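Local coordinates for enoyl-CoA hydratase/isomerase (Shewanella pealeana, PDB 4KPK), which is probably an enzyme of the crotonase family acting on enoyl-CoA thioesters as a hydratase or isomerase, at residues Leu102-Lys107 with Leu117-Glu122; Met129-Pro134 with Ser182-Arg187; Leu169-Val172 with Ile177-Val180. All coordinates share one frame; numbering follows the deposited sequence.

Contact 1. Residues Leu102-Lys107 with Leu117-Glu122; sequences LNWMRK and LADANE
Trp104 and Asp119 face each other between two successive helices, 102-109 and 113-132, joined by a short turn. The two helices stand well apart here, with Trp104 CA 10.7 Å from Asp119 CA, and the indole spans most of that distance. The two segments bury a mere 64 Å² between them, and both side chains remain partly exposed. With CG anti to the backbone N (chi1 -180°), the Trp104 ring reaches away from its own helix and presents the edge carrying NE1 and CZ2. One carboxylate oxygen meets this edge. Asp119 OD2 lies near the ring plane, 3.3 Å from Trp104 NE1, and the indole N-H is its donor. The bond is weak, since the N-H...O angle is only 128°. OD2 has slid along the edge toward the six-membered ring and sits equally near Trp104 CZ2, also at 3.3 Å. The carboxylate is roughly aligned with the indole, their planes 27° apart, with this one oxygen at the indole edge.

In crotonase-fold enzymes the segment leading into a helix like 102-109 usually contributes to the oxyanion hole, and the corresponding segment here probably does the same. The start of the helix is steadied by Asp101, whose OD1 accepts a hydrogen bond from Trp104 N. Asp64 packs against the indole, and Met111 against Asp119. A second subunit covers another side of this pair of helices: its Phe284 touches Met105, its Ile268 touches Ala120, and its Ser265 OG is hydrogen-bonded to Asn121 OD1.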
# COMPACT_ATOMS: atom_id res chain seq x y z
N LEU A 102 1.83 15.97 29.88
CA LEU A 102 3.19 16.30 30.38
C LEU A 102 3.53 15.65 31.74
O LEU A 102 4.67 15.24 31.97
CB LEU A 102 3.40 17.82 30.52
CG LEU A 102 4.77 18.38 30.98
CD1 LEU A 102 5.88 17.92 30.06
CD2 LEU A 102 4.81 19.93 31.02
N ASN A 103 2.54 15.61 32.64
CA ASN A 103 2.74 15.03 33.95
C ASN A 103 2.98 13.57 33.82
O ASN A 103 3.80 13.02 34.54
CB ASN A 103 1.55 15.27 34.86
CG ASN A 103 1.72 16.53 35.65
OD1 ASN A 103 2.77 16.73 36.26
ND2 ASN A 103 0.72 17.41 35.62
N TRP A 104 2.29 12.94 32.86
CA TRP A 104 2.45 11.51 32.59
C TRP A 104 3.83 11.31 32.00
O TRP A 104 4.54 10.40 32.38
CB TRP A 104 1.35 11.00 31.65
CG TRP A 104 1.41 9.56 31.30
CD1 TRP A 104 1.60 8.50 32.16
CD2 TRP A 104 1.20 8.99 30.00
NE1 TRP A 104 1.54 7.33 31.47
CE2 TRP A 104 1.31 7.58 30.15
CE3 TRP A 104 0.94 9.54 28.73
CZ2 TRP A 104 1.16 6.69 29.05
CZ3 TRP A 104 0.81 8.65 27.60
CH2 TRP A 104 0.93 7.22 27.79
N MSE A 105 4.24 12.20 31.11
CA MSE A 105 5.56 12.05 30.52
C MSE A 105 6.66 12.12 31.57
O MSE A 105 7.66 11.39 31.45
CB MSE A 105 5.80 13.07 29.43
CG MSE A 105 4.83 12.91 28.25
SE MSE A 105 5.26 14.27 26.86
CE MSE A 105 4.19 15.89 27.17
N ARG A 106 6.56 13.03 32.53
CA ARG A 106 7.56 13.10 33.63
C ARG A 106 7.66 11.80 34.39
O ARG A 106 8.74 11.40 34.80
CB ARG A 106 7.21 14.16 34.65
CG ARG A 106 7.44 15.60 34.17
CD ARG A 106 6.96 16.59 35.19
NE ARG A 106 6.78 17.90 34.57
CZ ARG A 106 7.76 18.77 34.30
NH1 ARG A 106 9.04 18.50 34.55
NH2 ARG A 106 7.46 19.94 33.75
N LYS A 107 6.52 11.17 34.63
CA LYS A 107 6.49 9.88 35.32
C LYS A 107 7.20 8.80 34.49
O LYS A 107 8.01 8.06 35.04
CB LYS A 107 5.06 9.44 35.64
CG LYS A 107 4.27 10.49 36.42
CD LYS A 107 3.04 9.82 37.01
CE LYS A 107 2.09 10.77 37.72
NZ LYS A 107 0.93 9.91 38.07
N LEU A 117 7.80 -0.95 30.02
CA LEU A 117 7.30 -2.02 29.19
C LEU A 117 5.83 -2.30 29.47
O LEU A 117 5.04 -2.45 28.51
CB LEU A 117 8.16 -3.26 29.37
CG LEU A 117 7.93 -4.41 28.39
CD1 LEU A 117 8.56 -4.14 27.03
CD2 LEU A 117 8.49 -5.72 28.97
N ALA A 118 5.49 -2.37 30.76
CA ALA A 118 4.12 -2.50 31.19
C ALA A 118 3.26 -1.34 30.63
O ALA A 118 2.19 -1.59 30.13
CB ALA A 118 4.04 -2.52 32.72
N ASP A 119 3.71 -0.09 30.75
CA ASP A 119 2.95 1.07 30.16
C ASP A 119 2.68 0.83 28.70
O ASP A 119 1.56 0.78 28.27
CB ASP A 119 3.76 2.36 30.23
CG ASP A 119 3.25 3.27 31.23
OD1 ASP A 119 3.34 2.89 32.42
OD2 ASP A 119 2.73 4.35 30.83
N ALA A 120 3.76 0.56 27.97
CA ALA A 120 3.67 0.37 26.54
C ALA A 120 2.72 -0.76 26.21
O ALA A 120 1.93 -0.59 25.22
CB ALA A 120 5.06 0.18 25.91
N ASN A 121 2.72 -1.85 27.03
CA ASN A 121 1.89 -2.98 26.74
C ASN A 121 0.46 -2.65 26.95
O ASN A 121 -0.36 -3.16 26.23
CB ASN A 121 2.19 -4.25 27.55
CG ASN A 121 3.44 -4.99 27.10
OD1 ASN A 121 3.80 -5.00 25.92
ND2 ASN A 121 4.08 -5.66 28.04
N GLU A 122 0.14 -1.81 27.90
CA GLU A 122 -1.25 -1.36 28.03
C GLU A 122 -1.73 -0.50 26.85
O GLU A 122 -2.85 -0.66 26.41
CB GLU A 122 -1.48 -0.61 29.36
CG GLU A 122 -1.33 -1.58 30.52
CD GLU A 122 -2.22 -2.82 30.36
OE1 GLU A 122 -3.44 -2.73 30.70
OE2 GLU A 122 -1.72 -3.89 29.88

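Contact 2. Residues Met129-Pro134 with Ser182-Arg187; sequences MLDKFP and SPYVTR
Asp131, near the C-terminal end of helix 113-132, meets Tyr184 and Arg187 of helix 182-189 in a salt-bridge network; within this crotonase-like fold it joins the two helices close to the centre of the chain. Its side chain can be followed outward from the backbone. CB lies 3.6 Å from Tyr184 CE1, at the rim of the phenol ring. CG is anti to the backbone N (chi1 -174°), which brings the carboxylate up against both the tyrosine and the arginine. The carboxylate stands steeply against the ring, the planes 74° apart, and OD2 touches the ring edge 3.2 Å from Tyr184 CE1.

Beyond CG each oxygen takes one terminal nitrogen of the guanidinium, and NH1 adds a weak bond to OD1. Arg187, its chain bent about the CG-CD bond (chi3), offers both terminal nitrogens end-on. NH2 reaches Asp131 OD1 at 2.9 Å, arriving from above the carboxylate plane, 50° out of it. NH1 bonds to Asp131 OD2 on the syn side at 3.2 Å. The anti side of the same oxygen is taken by the neighbouring lysine, with Lys132 NZ 3.2 Å from Asp131 OD2, so OD2 accepts from two cationic groups.

The network runs on across the trimer and within the chain. Asp131 OD1 also forms a salt bridge to Arg195 NH1 of the third subunit, while Arg187 NH1 forms one with Glu252 OE2 and Arg187 NH2 a hydrogen bond to the carbonyl of Cys154. The cations round Asp131 would probably stabilise its negative charge. Tyr184 OH joins Lys132 through a water, which accepts a hydrogen bond from Lys132 NZ at 2.7 Å and is bonded to Tyr184 OH at 2.5 Å.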
# COMPACT_ATOMS: atom_id res chain seq x y z
N MSE A 129 -7.15 -4.08 20.76
CA MSE A 129 -8.56 -4.28 20.97
C MSE A 129 -9.42 -3.37 20.11
O MSE A 129 -10.51 -3.78 19.68
CB MSE A 129 -9.05 -3.94 22.38
CG MSE A 129 -8.46 -4.86 23.46
SE MSE A 129 -9.23 -4.43 25.24
CE MSE A 129 -10.86 -3.51 24.68
N LEU A 130 -9.01 -2.14 19.90
CA LEU A 130 -9.77 -1.29 18.97
C LEU A 130 -9.69 -1.78 17.55
O LEU A 130 -10.69 -1.95 16.87
CB LEU A 130 -9.23 0.15 19.01
CG LEU A 130 -9.94 1.14 18.07
CD1 LEU A 130 -11.44 1.19 18.30
CD2 LEU A 130 -9.31 2.51 18.18
N ASP A 131 -8.48 -2.04 17.10
CA ASP A 131 -8.28 -2.49 15.75
C ASP A 131 -9.10 -3.79 15.43
O ASP A 131 -9.63 -3.96 14.29
CB ASP A 131 -6.80 -2.69 15.52
CG ASP A 131 -6.49 -3.01 14.11
OD1 ASP A 131 -7.10 -2.33 13.29
OD2 ASP A 131 -5.67 -3.95 13.82
N LYS A 132 -9.24 -4.65 16.45
CA LYS A 132 -9.90 -5.98 16.31
C LYS A 132 -11.36 -5.89 16.73
O LYS A 132 -12.08 -6.84 16.58
CB LYS A 132 -9.16 -7.04 17.19
CG LYS A 132 -8.12 -7.92 16.53
CD LYS A 132 -7.28 -7.16 15.57
CE LYS A 132 -6.00 -7.88 15.17
NZ LYS A 132 -4.94 -6.82 14.93
N PHE A 133 -11.84 -4.73 17.19
CA PHE A 133 -13.23 -4.62 17.66
C PHE A 133 -14.16 -5.20 16.61
O PHE A 133 -14.03 -4.83 15.45
CB PHE A 133 -13.57 -3.15 17.91
CG PHE A 133 -14.73 -2.92 18.83
CD1 PHE A 133 -14.56 -3.03 20.20
CD2 PHE A 133 -15.97 -2.54 18.33
CE1 PHE A 133 -15.60 -2.80 21.06
CE2 PHE A 133 -17.05 -2.32 19.18
CZ PHE A 133 -16.88 -2.46 20.55
N PRO A 134 -15.06 -6.16 16.98
CA PRO A 134 -15.77 -6.97 15.97
C PRO A 134 -17.02 -6.29 15.42
O PRO A 134 -17.98 -6.96 15.01
CB PRO A 134 -16.16 -8.27 16.76
CG PRO A 134 -16.21 -7.81 18.17
CD PRO A 134 -15.09 -6.81 18.31
N SER A 182 2.81 2.35 15.50
CA SER A 182 3.42 2.28 14.16
C SER A 182 2.87 1.22 13.26
O SER A 182 2.93 1.39 12.07
CB SER A 182 4.95 2.20 14.23
OG SER A 182 5.43 1.09 15.00
N PRO A 183 2.36 0.10 13.82
CA PRO A 183 1.89 -0.93 12.91
C PRO A 183 0.63 -0.49 12.21
O PRO A 183 0.42 -0.76 11.05
CB PRO A 183 1.67 -2.20 13.85
CG PRO A 183 2.47 -1.95 15.08
CD PRO A 183 2.65 -0.43 15.19
N TYR A 184 -0.23 0.17 12.96
CA TYR A 184 -1.51 0.61 12.49
C TYR A 184 -1.32 1.84 11.63
O TYR A 184 -1.98 2.03 10.63
CB TYR A 184 -2.40 0.91 13.72
CG TYR A 184 -2.40 -0.28 14.65
CD1 TYR A 184 -3.20 -1.38 14.39
CD2 TYR A 184 -1.60 -0.32 15.77
CE1 TYR A 184 -3.18 -2.52 15.25
CE2 TYR A 184 -1.55 -1.45 16.60
CZ TYR A 184 -2.35 -2.54 16.36
OH TYR A 184 -2.32 -3.68 17.21
N VAL A 185 -0.39 2.68 12.01
CA VAL A 185 -0.24 3.94 11.28
C VAL A 185 0.35 3.63 9.93
O VAL A 185 -0.08 4.21 8.93
CB VAL A 185 0.58 4.94 12.06
CG1 VAL A 185 1.09 6.08 11.18
CG2 VAL A 185 -0.25 5.47 13.23
N THR A 186 1.29 2.68 9.90
CA THR A 186 1.95 2.23 8.69
C THR A 186 1.00 1.53 7.74
O THR A 186 1.02 1.73 6.49
CB THR A 186 3.19 1.36 9.04
OG1 THR A 186 4.02 2.13 9.88
CG2 THR A 186 4.00 1.02 7.83
N ARG A 187 0.13 0.72 8.30
CA ARG A 187 -0.89 0.10 7.50
C ARG A 187 -1.74 1.18 6.79
O ARG A 187 -2.12 1.03 5.63
CB ARG A 187 -1.80 -0.76 8.35
CG ARG A 187 -2.66 -1.71 7.57
CD ARG A 187 -3.62 -2.46 8.45
NE ARG A 187 -4.17 -1.58 9.43
CZ ARG A 187 -4.79 -1.95 10.55
NH1 ARG A 187 -4.91 -3.22 10.85
NH2 ARG A 187 -5.30 -1.02 11.37
O HOH W 1 -3.31 -5.96 16.95

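Contact 3. Residues Leu169-Val172 with Ile177-Val180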
# COMPACT_ATOMS: atom_id res chain seq x y z
N LEU A 169 3.75 13.21 13.91
CA LEU A 169 4.46 12.10 14.63
C LEU A 169 5.78 12.63 15.25
O LEU A 169 6.85 12.57 14.62
CB LEU A 169 4.75 10.97 13.66
CG LEU A 169 3.52 10.27 13.11
CD1 LEU A 169 3.55 10.16 11.59
CD2 LEU A 169 3.38 8.91 13.84
N SER A 170 5.68 13.10 16.49
CA SER A 170 6.69 13.96 17.15
C SER A 170 7.79 13.25 17.95
O SER A 170 8.70 13.92 18.46
CB SER A 170 5.99 14.84 18.21
OG SER A 170 4.87 15.48 17.69
N GLU A 171 7.65 11.94 18.15
CA GLU A 171 8.48 11.23 19.11
C GLU A 171 9.96 11.45 18.94
O GLU A 171 10.64 11.63 19.95
CB GLU A 171 8.23 9.73 19.03
CG GLU A 171 7.03 9.27 19.84
CD GLU A 171 5.70 9.70 19.26
OE1 GLU A 171 5.62 10.15 18.08
OE2 GLU A 171 4.73 9.50 20.01
N VAL A 172 10.48 11.44 17.69
CA VAL A 172 11.92 11.60 17.49
C VAL A 172 12.42 12.99 17.90
O VAL A 172 13.62 13.15 18.06
CB VAL A 172 12.44 11.26 16.05
CG1 VAL A 172 12.13 9.81 15.72
CG2 VAL A 172 11.91 12.22 14.96
N ILE A 177 10.38 7.13 19.85
CA ILE A 177 9.77 6.64 18.60
C ILE A 177 8.32 6.26 18.85
O ILE A 177 7.97 5.88 19.97
CB ILE A 177 10.49 5.42 18.02
CG1 ILE A 177 10.59 4.31 19.06
CG2 ILE A 177 11.88 5.79 17.57
CD1 ILE A 177 11.07 2.99 18.46
N PRO A 178 7.46 6.41 17.83
CA PRO A 178 6.04 6.06 18.01
C PRO A 178 5.85 4.57 17.81
O PRO A 178 5.26 4.15 16.87
CB PRO A 178 5.33 6.87 16.92
CG PRO A 178 6.35 7.01 15.85
CD PRO A 178 7.70 7.06 16.51
N ALA A 179 6.37 3.77 18.72
CA ALA A 179 6.54 2.35 18.43
C ALA A 179 5.22 1.63 18.47
O ALA A 179 4.94 0.79 17.60
CB ALA A 179 7.50 1.74 19.41
N VAL A 180 4.43 1.90 19.51
CA VAL A 180 3.21 1.12 19.75
C VAL A 180 2.15 1.36 18.66
O VAL A 180 1.43 0.45 18.29
CB VAL A 180 2.63 1.40 21.17
CG1 VAL A 180 1.30 0.68 21.41
CG2 VAL A 180 3.61 0.94 22.22
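The backbone folds back on itself so that Glu171 CA and Ile177 CA come within 4.8 Å, and just after that point the chain makes an inverse gamma turn centred on Pro178 (phi -83°, psi 68°). The turn is closed by a weak bond, Ala179 N to Ile177 O at 2.9 Å. Both segments belong to the long loop between strand 167-168 and helix 182-189. In relatives with the crotonase fold the corresponding loop borders the active site, and the same is likely here.

Glu171 and Pro178 carry the contact. The aliphatic part of the glutamate lies against the backbone of the returning part of the loop: CB is 3.5 Å from Ile177 N, and CG sits 3.4 Å from Ile177 C. The chain then bends at chi2 (71°), which brings the carboxylate round beside the proline. CD comes to 3.7 Å from Pro178 CB, and OE1 is closer still, 3.5 Å from that same CB. These are van der Waals contacts, and no hydrogen bond links the two segments.

Leu169 reaches the pyrrolidine ring with one methyl, its side chain crossing that of Pro178 at about a right angle. The touching pair is Leu169 CD2 and Pro178 CG, 4.1 Å apart. Met198 of helix 191-200 packs on both of these residues, while Gly240 and Val244 of the second subunit pack on Ile177 and Val172. Ile177 starts its side chain away from segment 169-172, yet its branch still meets the valine that follows the glutamate. There the contact is a single loose pair of methyls, Val172 CG1 and Ile177 CG2, 4.4 Å apart.

In the fold
Going from the N terminus, contact 1 comes first and closes the short connection between helix 102-109 and helix 113-132. The latter helix runs on to contact 2, where its far end meets helix 182-189; the loop closed there includes strands 137-141 and 158-161 and helix 148-155. Contact 3 is nested inside that loop, a small reversal just ahead of helix 182-189, and no contacts cross. Contacts 1 and 3 touch through Ala120 O and Val180 CG2, although contact 1 is finished before the others begin. The centres of contacts 1 and 2 lie about 20 Å apart, both contacts use helix 113-132, and all three border the second subunit of the trimer.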